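Local coordinates for protein fructosyl amine:oxygen oxidoreductase (Neosartorya fumigata, PDB 4WCT) that probably uses its bound FAD to oxidise fructosyl amines (Amadori products) with molecular oxygen, so removing the sugar from glycated amines, at residues Glu25-Val30 / His229-Thr234; Thr154-Val159 / Arg273-Leu278; Ile328-Glu333 / Gln451-Gly456. All blocks are in the same frame, centred on the assembly; numbering follows the deposited sequence. Where two conformers were deposited one is given.

Interaction 1: Glu25-Val30 / His229-Thr234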
ATOM      1  N   GLU A  25      20.859 -10.497 -20.164  1.00 25.34           N
ATOM      2  CA  GLU A  25      20.211 -10.953 -21.376  1.00 23.94           C
ATOM      3  C   GLU A  25      19.041 -11.914 -21.117  1.00 24.27           C
ATOM      4  O   GLU A  25      18.298 -12.230 -22.049  1.00 25.69           O
ATOM      5  CB  GLU A  25      21.227 -11.649 -22.288  1.00 32.18           C
ATOM      6  CG  GLU A  25      22.229 -10.679 -22.877  1.00 33.20           C
ATOM      7  CD  GLU A  25      23.169 -10.125 -21.826  1.00 40.60           C
ATOM      8  OE1 GLU A  25      23.837 -10.929 -21.136  1.00 46.75           O
ATOM      9  OE2 GLU A  25      23.187  -8.886 -21.637  1.00 54.87           O
ATOM     10  N   SER A  26      18.872 -12.339 -19.869  1.00 21.57           N
ATOM     11  CA  SER A  26      17.794 -13.266 -19.489  1.00 23.70           C
ATOM     12  C   SER A  26      16.436 -12.587 -19.701  1.00 20.40           C
ATOM     13  O   SER A  26      16.222 -11.464 -19.224  1.00 20.78           O
ATOM     14  CB  SER A  26      17.898 -13.680 -18.014  1.00 22.57           C
ATOM     15  OG  SER A  26      19.112 -14.339 -17.656  1.00 25.15           O
ATOM     16  N   SER A  27      15.486 -13.300 -20.304  1.00 20.16           N
ATOM     17  CA  SER A  27      14.122 -12.801 -20.432  1.00 16.97           C
ATOM     18  C   SER A  27      13.412 -12.864 -19.075  1.00 17.54           C
ATOM     19  O   SER A  27      13.624 -13.798 -18.289  1.00 15.44           O
ATOM     20  CB  SER A  27      13.334 -13.596 -21.481  1.00 19.02           C
ATOM     21  OG  SER A  27      13.267 -14.961 -21.117  1.00 16.51           O
ATOM     22  N   ILE A  28      12.780 -11.738 -18.739  1.00 14.26           N
ATOM     23  CA  ILE A  28      12.037 -11.583 -17.504  1.00 13.39           C
ATOM     24  C   ILE A  28      10.593 -11.200 -17.778  1.00 13.52           C
ATOM     25  O   ILE A  28      10.331 -10.334 -18.618  1.00 13.69           O
ATOM     26  CB  ILE A  28      12.704 -10.507 -16.615  1.00 14.81           C
ATOM     27  CG1 ILE A  28      14.146 -10.935 -16.316  1.00 18.46           C
ATOM     28  CG2 ILE A  28      11.970 -10.414 -15.277  1.00 16.39           C
ATOM     29  CD1 ILE A  28      14.974  -9.841 -15.739  1.00 19.67           C
ATOM     30  N   ILE A  29       9.674 -11.817 -17.029  1.00 11.28           N
ATOM     31  CA  ILE A  29       8.257 -11.413 -17.020  1.00 13.93           C
ATOM     32  C   ILE A  29       7.904 -10.919 -15.623  1.00 11.80           C
ATOM     33  O   ILE A  29       8.338 -11.501 -14.631  1.00 12.06           O
ATOM     34  CB  ILE A  29       7.303 -12.582 -17.375  1.00 13.13           C
ATOM     35  CG1 ILE A  29       7.253 -12.792 -18.887  1.00 15.89           C
ATOM     36  CG2 ILE A  29       5.898 -12.327 -16.865  1.00 19.23           C
ATOM     37  CD1 ILE A  29       6.822 -14.192 -19.244  1.00 17.61           C
ATOM     38  N   VAL A  30       7.302  -9.736 -15.573  1.00 10.18           N
ATOM     39  CA  VAL A  30       6.777  -9.181 -14.319  1.00  9.95           C
ATOM     40  C   VAL A  30       5.284  -9.205 -14.414  1.00  9.12           C
ATOM     41  O   VAL A  30       4.704  -8.686 -15.379  1.00  8.70           O
ATOM     42  CB  VAL A  30       7.214  -7.717 -14.135  1.00 10.14           C
ATOM     43  CG1 VAL A  30       6.502  -7.102 -12.915  1.00 12.12           C
ATOM     44  CG2 VAL A  30       8.745  -7.589 -14.085  1.00 13.02           C
ATOM     45  N   HIS A 229       3.233 -16.847 -22.200  1.00 14.64           N
ATOM     46  CA  HIS A 229       4.384 -15.955 -22.237  1.00 15.19           C
ATOM     47  C   HIS A 229       5.528 -16.602 -21.481  1.00 18.44           C
ATOM     48  O   HIS A 229       5.423 -16.872 -20.291  1.00 18.43           O
ATOM     49  CB  HIS A 229       4.005 -14.614 -21.583  1.00 15.41           C
ATOM     50  CG  HIS A 229       2.751 -14.022 -22.125  1.00 14.44           C
ATOM     51  ND1 HIS A 229       2.739 -13.064 -23.114  1.00 19.30           N
ATOM     52  CD2 HIS A 229       1.450 -14.295 -21.855  1.00 14.24           C
ATOM     53  CE1 HIS A 229       1.492 -12.718 -23.369  1.00 16.27           C
ATOM     54  NE2 HIS A 229       0.691 -13.526 -22.696  1.00 16.09           N
ATOM     55  N   LYS A 230       6.604 -16.929 -22.189  1.00 17.24           N
ATOM     56  CA  LYS A 230       7.717 -17.631 -21.584  1.00 17.26           C
ATOM     57  C   LYS A 230       8.823 -16.659 -21.218  1.00 15.17           C
ATOM     58  O   LYS A 230       9.096 -15.697 -21.956  1.00 17.97           O
ATOM     59  CB  LYS A 230       8.268 -18.702 -22.538  1.00 21.80           C
ATOM     60  CG  LYS A 230       7.255 -19.776 -22.906  1.00 28.83           C
ATOM     61  CD  LYS A 230       7.375 -20.992 -22.016  1.00 41.62           C
ATOM     62  CE  LYS A 230       6.696 -22.208 -22.636  1.00 49.17           C
ATOM     63  NZ  LYS A 230       7.684 -23.260 -23.010  1.00 53.97           N
ATOM     64  N   ALA A 231       9.474 -16.944 -20.091  1.00 14.19           N
ATOM     65  CA  ALA A 231      10.635 -16.218 -19.651  1.00 15.24           C
ATOM     66  C   ALA A 231      11.558 -17.088 -18.813  1.00 14.05           C
ATOM     67  O   ALA A 231      11.121 -18.039 -18.135  1.00 15.96           O
ATOM     68  CB  ALA A 231      10.194 -14.993 -18.846  1.00 16.89           C
ATOM     69  N   HIS A 232      12.812 -16.681 -18.772  1.00 13.89           N
ATOM     70  CA  HIS A 232      13.820 -17.271 -17.913  1.00 16.32           C
ATOM     71  C   HIS A 232      13.595 -16.995 -16.434  1.00 16.24           C
ATOM     72  O   HIS A 232      13.909 -17.838 -15.589  1.00 13.31           O
ATOM     73  CB  HIS A 232      15.213 -16.791 -18.311  1.00 19.17           C
ATOM     74  CG  HIS A 232      15.713 -17.406 -19.582  1.00 31.96           C
ATOM     75  ND1 HIS A 232      15.988 -16.664 -20.711  1.00 43.94           N
ATOM     76  CD2 HIS A 232      15.862 -18.702 -19.942  1.00 40.97           C
ATOM     77  CE1 HIS A 232      16.319 -17.475 -21.701  1.00 42.35           C
ATOM     78  NE2 HIS A 232      16.262 -18.715 -21.257  1.00 42.79           N
ATOM     79  N   ARG A 233      13.007 -15.839 -16.124  1.00 13.58           N
ATOM     80  CA  ARG A 233      12.558 -15.576 -14.737  1.00 12.85           C
ATOM     81  C   ARG A 233      11.203 -14.894 -14.738  1.00 12.21           C
ATOM     82  O   ARG A 233      10.874 -14.184 -15.673  1.00 11.67           O
ATOM     83  CB  ARG A 233      13.504 -14.661 -13.994  1.00 14.89           C
ATOM     84  CG  ARG A 233      14.925 -15.179 -13.795  1.00 15.73           C
ATOM     85  CD  ARG A 233      14.923 -16.352 -12.829  1.00 17.20           C
ATOM     86  NE  ARG A 233      16.269 -16.719 -12.401  1.00 17.08           N
ATOM     87  CZ  ARG A 233      17.095 -17.474 -13.122  1.00 25.84           C
ATOM     88  NH1 ARG A 233      16.668 -18.028 -14.247  1.00 21.74           N
ATOM     89  NH2 ARG A 233      18.289 -17.795 -12.644  1.00 25.41           N
ATOM     90  N   THR A 234      10.379 -15.259 -13.750  1.00 11.03           N
ATOM     91  CA  THR A 234       9.030 -14.702 -13.624  1.00 11.44           C
ATOM     92  C   THR A 234       8.919 -14.064 -12.254  1.00 11.96           C
ATOM     93  O   THR A 234       9.297 -14.676 -11.226  1.00 10.67           O
ATOM     94  CB  THR A 234       7.960 -15.787 -13.804  1.00 13.25           C
ATOM     95  OG1 THR A 234       8.083 -16.343 -15.121  1.00 13.94           O
ATOM     96  CG2 THR A 234       6.586 -15.252 -13.584  1.00 15.35           C
TER
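Ile29 lays its outer methyl over Ala231, with CD1 3.5 Å from Ala231 CB, tighter than usual for two carbons. Its CG1 stands beside the backbone N (chi1 -80°), which carries CD1 back along the partner chain to 3.7 Å from His229 CB. A small alanine suits the place, because the isoleucine comes right down on its methyl.

At the other end Ser27 meets His232. The serine hydroxyl sits in the tight slot between its own N and carbonyl carbon (chi1 60°), and there OG accepts from His232 N at 2.9 Å. The imidazole is turned so that Ser27 N lies at its edge, in the ring plane, and gives ND1 a weak bond of 3.4 Å. A short polar side chain thus serves the short link, Ala231-His232, between strand 228-230 of a small antiparallel sheet and strand 233-236.

Beyond that link parallel pairing begins: Arg233 N donates to Ser27 O (3.0 Å), and Ile29 N donates to Arg233 O (3.0 Å). The Arg233 guanidinium folds back on His232 O and also reaches Ser20 O.

These bonds join strand 28-31 to strand 233-236 in the parallel part of the FAD-binding, Rossmann-like sheet. Strand 52-56 pairs with the other edge of strand 28-31, and Leu404 of helix 393-404 packs on Ile28 and Arg233, while Thr234 touches Val218 of strand 217-223.

Interaction 2: Thr154-Val159 / Arg273-Leu278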
ATOM      1  N   THR A 154      -1.139  23.247  13.933  1.00  8.56           N
ATOM      2  CA  THR A 154      -0.249  22.541  13.027  1.00  9.09           C
ATOM      3  C   THR A 154      -0.557  22.806  11.563  1.00  8.34           C
ATOM      4  O   THR A 154       0.265  22.448  10.715  1.00  8.15           O
ATOM      5  CB  THR A 154      -0.306  20.999  13.194  1.00  8.76           C
ATOM      6  OG1 THR A 154      -1.597  20.514  12.807  1.00  9.64           O
ATOM      7  CG2 THR A 154       0.074  20.582  14.550  1.00  9.57           C
ATOM      8  N   MET A 155      -1.665  23.501  11.267  1.00  8.87           N
ATOM      9  CA  MET A 155      -2.086  23.792   9.884  1.00  8.46           C
ATOM     10  C   MET A 155      -2.545  25.251   9.790  1.00  8.65           C
ATOM     11  O   MET A 155      -2.785  25.891  10.814  1.00  9.06           O
ATOM     12  CB  MET A 155      -3.206  22.839   9.468  1.00  8.48           C
ATOM     13  CG  MET A 155      -2.731  21.397   9.437  1.00  8.21           C
ATOM     14  SD  MET A 155      -3.954  20.293   8.725  1.00  8.38           S
ATOM     15  CE  MET A 155      -3.314  18.695   9.236  1.00  8.81           C
ATOM     16  N   PRO A 156      -2.665  25.795   8.559  1.00  8.86           N
ATOM     17  CA  PRO A 156      -3.095  27.187   8.442  1.00  9.28           C
ATOM     18  C   PRO A 156      -4.466  27.435   9.018  1.00  9.33           C
ATOM     19  O   PRO A 156      -5.315  26.553   9.043  1.00  9.39           O
ATOM     20  CB  PRO A 156      -3.120  27.425   6.926  1.00  9.16           C
ATOM     21  CG  PRO A 156      -2.116  26.466   6.385  1.00  9.77           C
ATOM     22  CD  PRO A 156      -2.273  25.240   7.243  1.00  9.45           C
ATOM     23  N   PRO A 157      -4.742  28.695   9.345  1.00  9.25           N
ATOM     24  CA  PRO A 157      -6.068  29.006   9.854  1.00 10.15           C
ATOM     25  C   PRO A 157      -7.155  28.656   8.861  1.00 10.09           C
ATOM     26  O   PRO A 157      -6.989  28.862   7.654  1.00 11.01           O
ATOM     27  CB  PRO A 157      -6.031  30.511  10.086  1.00 12.93           C
ATOM     28  CG  PRO A 157      -4.715  30.990   9.688  1.00 13.64           C
ATOM     29  CD  PRO A 157      -3.814  29.838   9.387  1.00 12.91           C
ATOM     30  N   GLY A 158      -8.261  28.147   9.368  1.00 10.11           N
ATOM     31  CA  GLY A 158      -9.364  27.740   8.507  1.00 11.52           C
ATOM     32  C   GLY A 158      -9.372  26.270   8.152  1.00 11.74           C
ATOM     33  O   GLY A 158     -10.359  25.793   7.598  1.00 12.66           O
ATOM     34  N   VAL A 159      -8.241  25.586   8.310  1.00  8.75           N
ATOM     35  CA  VAL A 159      -8.163  24.178   7.909  1.00  8.24           C
ATOM     36  C   VAL A 159      -8.698  23.265   9.031  1.00  8.61           C
ATOM     37  O   VAL A 159      -9.742  22.653   8.898  1.00 10.50           O
ATOM     38  CB  VAL A 159      -6.725  23.810   7.555  1.00  8.14           C
ATOM     39  CG1 VAL A 159      -6.602  22.334   7.205  1.00  8.94           C
ATOM     40  CG2 VAL A 159      -6.245  24.694   6.406  1.00  8.88           C
ATOM     41  N   ARG A 273      -2.788  23.919   2.086  1.00 12.03           N
ATOM     42  CA  ARG A 273      -1.541  23.699   1.365  1.00 14.67           C
ATOM     43  C   ARG A 273      -0.407  23.384   2.312  1.00 12.74           C
ATOM     44  O   ARG A 273      -0.313  23.938   3.426  1.00 12.99           O
ATOM     45  CB  ARG A 273      -1.168  24.933   0.554  1.00 21.77           C
ATOM     46  CG  ARG A 273      -2.003  25.151  -0.677  1.00 29.29           C
ATOM     47  CD  ARG A 273      -1.764  26.568  -1.192  1.00 38.69           C
ATOM     48  NE  ARG A 273      -2.497  26.844  -2.421  1.00 49.25           N
ATOM     49  CZ  ARG A 273      -2.536  28.031  -3.017  1.00 49.60           C
ATOM     50  NH1 ARG A 273      -1.917  29.065  -2.469  1.00 62.38           N
ATOM     51  NH2 ARG A 273      -3.233  28.192  -4.134  1.00 53.33           N
ATOM     52  N   ASN A 274       0.452  22.451   1.908  0.50 11.57           N
ATOM     53  CA  ASN A 274       1.623  22.094   2.684  0.50 13.89           C
ATOM     54  C   ASN A 274       1.277  21.471   4.042  0.50 11.65           C
ATOM     55  O   ASN A 274       1.977  21.705   5.041  0.50 11.61           O
ATOM     56  CB  ASN A 274       2.501  23.326   2.911  0.50 18.05           C
ATOM     57  CG  ASN A 274       3.969  22.978   3.030  0.50 21.80           C
ATOM     58  OD1 ASN A 274       4.436  22.018   2.426  0.50 29.67           O
ATOM     59  ND2 ASN A 274       4.704  23.765   3.800  0.50 26.57           N
ATOM     60  N   LEU A 275       0.258  20.617   4.062  1.00  8.21           N
ATOM     61  CA  LEU A 275      -0.302  20.132   5.294  1.00  8.45           C
ATOM     62  C   LEU A 275       0.402  18.866   5.775  1.00  8.50           C
ATOM     63  O   LEU A 275       0.577  17.939   4.990  1.00  8.86           O
ATOM     64  CB  LEU A 275      -1.791  19.817   5.094  1.00  8.11           C
ATOM     65  CG  LEU A 275      -2.714  20.969   4.659  1.00  7.83           C
ATOM     66  CD1 LEU A 275      -4.152  20.506   4.595  1.00  8.98           C
ATOM     67  CD2 LEU A 275      -2.579  22.186   5.573  1.00  9.49           C
ATOM     68  N   PRO A 276       0.769  18.809   7.057  1.00  7.69           N
ATOM     69  CA  PRO A 276       1.184  17.507   7.549  1.00  8.09           C
ATOM     70  C   PRO A 276       0.026  16.515   7.454  1.00  9.76           C
ATOM     71  O   PRO A 276      -1.150  16.899   7.551  1.00  8.96           O
ATOM     72  CB  PRO A 276       1.540  17.763   8.998  1.00  8.57           C
ATOM     73  CG  PRO A 276       0.745  18.956   9.376  1.00 11.03           C
ATOM     74  CD  PRO A 276       0.665  19.799   8.138  1.00  9.42           C
ATOM     75  N   VAL A 277       0.356  15.238   7.299  1.00  8.77           N
ATOM     76  CA  VAL A 277      -0.679  14.196   7.372  1.00  9.02           C
ATOM     77  C   VAL A 277      -1.230  14.198   8.784  1.00  9.41           C
ATOM     78  O   VAL A 277      -0.454  14.218   9.733  1.00 10.82           O
ATOM     79  CB  VAL A 277      -0.069  12.828   7.039  1.00 11.60           C
ATOM     80  CG1 VAL A 277      -1.094  11.704   7.179  1.00 12.88           C
ATOM     81  CG2 VAL A 277       0.524  12.846   5.626  1.00 12.19           C
ATOM     82  N   LEU A 278      -2.557  14.170   8.935  1.00  8.96           N
ATOM     83  CA  LEU A 278      -3.141  14.002  10.256  1.00  8.31           C
ATOM     84  C   LEU A 278      -3.778  12.620  10.350  1.00  8.59           C
ATOM     85  O   LEU A 278      -4.749  12.354   9.632  1.00  8.49           O
ATOM     86  CB  LEU A 278      -4.197  15.065  10.495  1.00  7.82           C
ATOM     87  CG  LEU A 278      -5.032  14.930  11.765  1.00  8.76           C
ATOM     88  CD1 LEU A 278      -4.195  15.148  13.029  1.00 10.41           C
ATOM     89  CD2 LEU A 278      -6.167  15.932  11.735  1.00 11.23           C
TER
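Leu275 pushes its two methyls into the loop 154-159, and the tightest point is Leu275 CD2 against Pro156 CD, 3.5 Å apart and closer than usual for carbons. The same methyl lies against the thioether of Met155, 3.9 Å from SD, the two side chains crossing at about a right angle. Its twin, CD1, meets Val159 CG1 tip to tip at 4.0 Å. A branched leucine suits this spot because its forked end lets CD2 meet Pro156 and CD1 meet Val159 while both lie against the Met155 sulfur.

Met155 runs on as an unbranched chain that can lie stretched out (chi2 -172°, chi3 -165°) past Leu275 as far as Leu278. Its CG touches Pro276 CD at 4.0 Å, and its methyl CE ends 3.3 Å from Pro276 O and 3.9 Å from Leu278 CB. Thr154 O adds to this tight part, 3.7 Å from Pro276 CD. The proline rings at 156 and 276 present CH2 groups on a stiff backbone and bring no amide N-H that would need a partner; van der Waals packing does most of the work.

Towards solvent the packing thins. Pro156 CG comes no nearer than 4.3 Å to Arg273 O, and the exposed Arg273 side chain heads away from the loop.

The buried side closes against the mixed sheet. Phe286 of strand 284-287 touches Met155, Leu275 and Leu278, Ile118 of strand 117-121 packs on Thr154, Pro276 and Leu278, and helix 330-343 reaches Leu278 through Phe339 and Thr343.

Interaction 3: Ile328-Glu333 / Gln451-Gly456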
ATOM      1  N   ILE A 328     -18.073   2.982  -1.316  1.00  8.69           N
ATOM      2  CA  ILE A 328     -17.669   2.386  -0.051  1.00  8.27           C
ATOM      3  C   ILE A 328     -18.900   2.073   0.781  1.00  8.61           C
ATOM      4  O   ILE A 328     -19.994   2.616   0.496  1.00  9.25           O
ATOM      5  CB  ILE A 328     -16.698   3.282   0.780  1.00  8.70           C
ATOM      6  CG1 ILE A 328     -17.357   4.611   1.162  1.00  9.27           C
ATOM      7  CG2 ILE A 328     -15.371   3.442   0.016  1.00  8.92           C
ATOM      8  CD1 ILE A 328     -16.454   5.527   1.968  1.00 10.26           C
ATOM      9  N   PRO A 329     -18.760   1.152   1.739  1.00  8.29           N
ATOM     10  CA  PRO A 329     -19.933   0.931   2.568  1.00  8.94           C
ATOM     11  C   PRO A 329     -20.388   2.205   3.269  1.00  8.65           C
ATOM     12  O   PRO A 329     -19.576   3.033   3.687  1.00  8.94           O
ATOM     13  CB  PRO A 329     -19.474  -0.146   3.560  1.00  9.28           C
ATOM     14  CG  PRO A 329     -18.407  -0.888   2.818  1.00 10.48           C
ATOM     15  CD  PRO A 329     -17.677   0.203   2.073  1.00  8.79           C
ATOM     16  N   LEU A 330     -21.692   2.329   3.451  1.00  9.17           N
ATOM     17  CA  LEU A 330     -22.248   3.488   4.151  1.00  8.92           C
ATOM     18  C   LEU A 330     -21.621   3.636   5.534  1.00  7.90           C
ATOM     19  O   LEU A 330     -21.510   4.763   6.052  1.00  9.50           O
ATOM     20  CB  LEU A 330     -23.759   3.363   4.243  1.00  8.96           C
ATOM     21  CG  LEU A 330     -24.500   3.509   2.902  1.00  9.61           C
ATOM     22  CD1 LEU A 330     -25.967   3.167   3.078  1.00 11.40           C
ATOM     23  CD2 LEU A 330     -24.344   4.902   2.325  1.00 10.30           C
ATOM     24  N   GLU A 331     -21.362   2.513   6.207  1.00  7.74           N
ATOM     25  CA  GLU A 331     -20.749   2.588   7.544  1.00  9.36           C
ATOM     26  C   GLU A 331     -19.322   3.189   7.488  1.00 10.83           C
ATOM     27  O   GLU A 331     -18.883   3.820   8.452  1.00  7.95           O
ATOM     28  CB  GLU A 331     -20.764   1.216   8.260  1.00 11.57           C
ATOM     29  CG  GLU A 331     -19.776   0.246   7.638  1.00 13.02           C
ATOM     30  CD  GLU A 331     -20.250  -1.170   7.439  1.00 29.71           C
ATOM     31  OE1 GLU A 331     -20.962  -1.746   8.312  1.00 28.87           O
ATOM     32  OE2 GLU A 331     -19.645  -1.817   6.570  1.00 27.20           O
ATOM     33  N   ALA A 332     -18.661   3.073   6.342  1.00  9.13           N
ATOM     34  CA  ALA A 332     -17.309   3.621   6.200  1.00  8.09           C
ATOM     35  C   ALA A 332     -17.413   5.127   5.929  1.00  7.62           C
ATOM     36  O   ALA A 332     -16.674   5.920   6.536  1.00  8.18           O
ATOM     37  CB  ALA A 332     -16.543   2.933   5.091  1.00  8.21           C
ATOM     38  N   GLU A 333     -18.371   5.536   5.098  1.00  7.66           N
ATOM     39  CA  GLU A 333     -18.669   6.952   4.951  1.00  8.54           C
ATOM     40  C   GLU A 333     -18.970   7.610   6.299  1.00  8.58           C
ATOM     41  O   GLU A 333     -18.427   8.682   6.624  1.00  6.97           O
ATOM     42  CB  GLU A 333     -19.833   7.179   3.992  1.00  8.99           C
ATOM     43  CG  GLU A 333     -20.285   8.642   3.964  1.00 12.21           C
ATOM     44  CD  GLU A 333     -21.541   8.887   3.156  1.00 14.05           C
ATOM     45  OE1 GLU A 333     -22.311   7.928   2.878  1.00 13.54           O
ATOM     46  OE2 GLU A 333     -21.830  10.073   2.901  1.00 15.87           O
ATOM     47  N   GLN A 451     -26.255  -1.133   0.888  1.00 11.20           N
ATOM     48  CA  GLN A 451     -25.532  -0.597   2.028  0.50 11.43           C
ATOM     49  C   GLN A 451     -24.262   0.151   1.573  1.00 11.03           C
ATOM     50  O   GLN A 451     -23.334   0.291   2.363  1.00 11.54           O
ATOM     51  CB  GLN A 451     -25.126  -1.765   2.936  0.50 12.41           C
ATOM     52  CG  GLN A 451     -24.342  -1.408   4.194  0.50 12.65           C
ATOM     53  CD  GLN A 451     -25.126  -0.552   5.146  0.50 14.38           C
ATOM     54  OE1 GLN A 451     -26.354  -0.444   5.035  0.50 16.54           O
ATOM     55  NE2 GLN A 451     -24.419   0.112   6.073  0.50 15.55           N
ATOM     56  N   TRP A 452     -24.221   0.597   0.320  1.00 10.18           N
ATOM     57  CA  TRP A 452     -23.041   1.284  -0.230  1.00  9.54           C
ATOM     58  C   TRP A 452     -23.390   2.737  -0.554  1.00  9.55           C
ATOM     59  O   TRP A 452     -24.558   3.079  -0.781  1.00  9.80           O
ATOM     60  CB  TRP A 452     -22.575   0.565  -1.494  1.00 10.44           C
ATOM     61  CG  TRP A 452     -22.061  -0.781  -1.260  1.00  9.00           C
ATOM     62  CD1 TRP A 452     -22.792  -1.926  -1.096  1.00 11.59           C
ATOM     63  CD2 TRP A 452     -20.690  -1.167  -1.177  1.00  9.33           C
ATOM     64  NE1 TRP A 452     -21.959  -3.002  -0.966  1.00 12.24           N
ATOM     65  CE2 TRP A 452     -20.660  -2.570  -1.013  1.00 10.05           C
ATOM     66  CE3 TRP A 452     -19.476  -0.493  -1.352  1.00  8.21           C
ATOM     67  CZ2 TRP A 452     -19.465  -3.289  -0.972  1.00  9.51           C
ATOM     68  CZ3 TRP A 452     -18.314  -1.205  -1.316  1.00  9.71           C
ATOM     69  CH2 TRP A 452     -18.302  -2.586  -1.127  1.00  8.93           C
ATOM     70  N   THR A 453     -22.369   3.595  -0.639  1.00 10.13           N
ATOM     71  CA  THR A 453     -22.547   4.913  -1.207  1.00  9.66           C
ATOM     72  C   THR A 453     -23.078   4.792  -2.642  1.00 11.43           C
ATOM     73  O   THR A 453     -22.964   3.731  -3.291  1.00 11.25           O
ATOM     74  CB  THR A 453     -21.235   5.739  -1.174  1.00 10.31           C
ATOM     75  OG1 THR A 453     -20.181   5.025  -1.838  1.00 10.08           O
ATOM     76  CG2 THR A 453     -20.804   6.012   0.273  1.00  9.29           C
ATOM     77  N   LYS A 454     -23.688   5.883  -3.094  1.00 12.46           N
ATOM     78  CA  LYS A 454     -24.372   5.941  -4.384  1.00 14.08           C
ATOM     79  C   LYS A 454     -23.915   7.177  -5.138  1.00 15.41           C
ATOM     80  O   LYS A 454     -24.670   7.794  -5.888  1.00 16.16           O
ATOM     81  CB  LYS A 454     -25.896   5.879  -4.169  1.00 15.31           C
ATOM     82  CG  LYS A 454     -26.315   4.512  -3.636  1.00 18.55           C
ATOM     83  CD  LYS A 454     -27.650   4.547  -2.881  1.00 26.80           C
ATOM     84  CE  LYS A 454     -27.928   3.194  -2.201  1.00 27.50           C
ATOM     85  NZ  LYS A 454     -27.358   3.095  -0.812  1.00 20.58           N
ATOM     86  N   ILE A 455     -22.602   7.379  -5.123  1.00 13.02           N
ATOM     87  CA  ILE A 455     -22.015   8.518  -5.788  1.00 13.38           C
ATOM     88  C   ILE A 455     -22.169   8.339  -7.286  1.00 16.33           C
ATOM     89  O   ILE A 455     -21.830   7.302  -7.822  1.00 14.81           O
ATOM     90  CB  ILE A 455     -20.518   8.677  -5.423  1.00 13.11           C
ATOM     91  CG1 ILE A 455     -20.379   8.904  -3.909  1.00 13.23           C
ATOM     92  CG2 ILE A 455     -19.908   9.863  -6.172  1.00 15.01           C
ATOM     93  CD1 ILE A 455     -19.012   8.535  -3.374  1.00 15.41           C
ATOM     94  N   GLY A 456     -22.702   9.372  -7.943  1.00 19.41           N
ATOM     95  CA  GLY A 456     -22.872   9.344  -9.399  1.00 21.94           C
ATOM     96  C   GLY A 456     -24.054   8.491  -9.882  1.00 32.98           C
ATOM     97  O   GLY A 456     -24.230   8.313 -11.081  1.00 35.93           O
TER
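Thr453 N donates to Ile328 O over 2.8 Å, a nearly straight bond (170° at the hydrogen). It belongs to a single backbone bridge, centred on Pro329 and Trp452, which fastens the C-terminal tail to the start of helix 330-343, with Pro329 as N-cap. The Thr453 side chain adds a second bond to Ile328: its OG1, placed between backbone N and carbonyl carbon (chi1 56°), accepts from Ile328 N at 3.0 Å and also bonds Gln327 OE1. A threonine suits this place because its hydroxyl replaces a backbone acceptor while CG2 packs between the Ile328 and Glu333 side chains, 3.8 Å from Ile328 CG1.

At the Gln451 end of the bridge Leu330 N, an amide of the helix's first turn, donates to Gln451 O at 2.8 Å. Pro329 has no N-H to offer, and its own O receives Ala332 N and Glu333 N as the helix starts.

The proline ring and the Trp452 indole lie side by side, pointing the same way, with Pro329 CG over one face of the six-membered ring, 4.2 Å from its centroid, in a CH-pi contact. Phe323 and Val447 also touch the indole, and Lys325 makes a cation-pi contact with it. Leu330 lies along the tail backbone, its CD2 3.6 Å from Trp452 O. Lys454 NZ, which bonds Asp450 O as well, is hydrogen-bonded to that same Trp452 O at 2.8 Å, its chain bending at the last torsion (chi4 89°).

The three contacts lie apart from one another, each with a side chain within about 12 Å of the FAD. Interaction 1 lies in the cofactor-binding sheet, where the Ile29 side chain is about 8 Å from the FAD. Interaction 2 is on the opposite side of the chain's centre, about 47 Å away between centres, and its Leu278 side chain is about 12 Å from the cofactor. In interaction 3 the side chain of Ile328 is about 9 Å from the bound FAD. Interactions 2 and 3 are the closest pair, with nearest atoms about 14 Å apart, and helix 330-343 links them: it starts in interaction 3 and its later turns reach interaction 2. Along the chain, interactions 1 and 2 cross, whereas interaction 3 follows both.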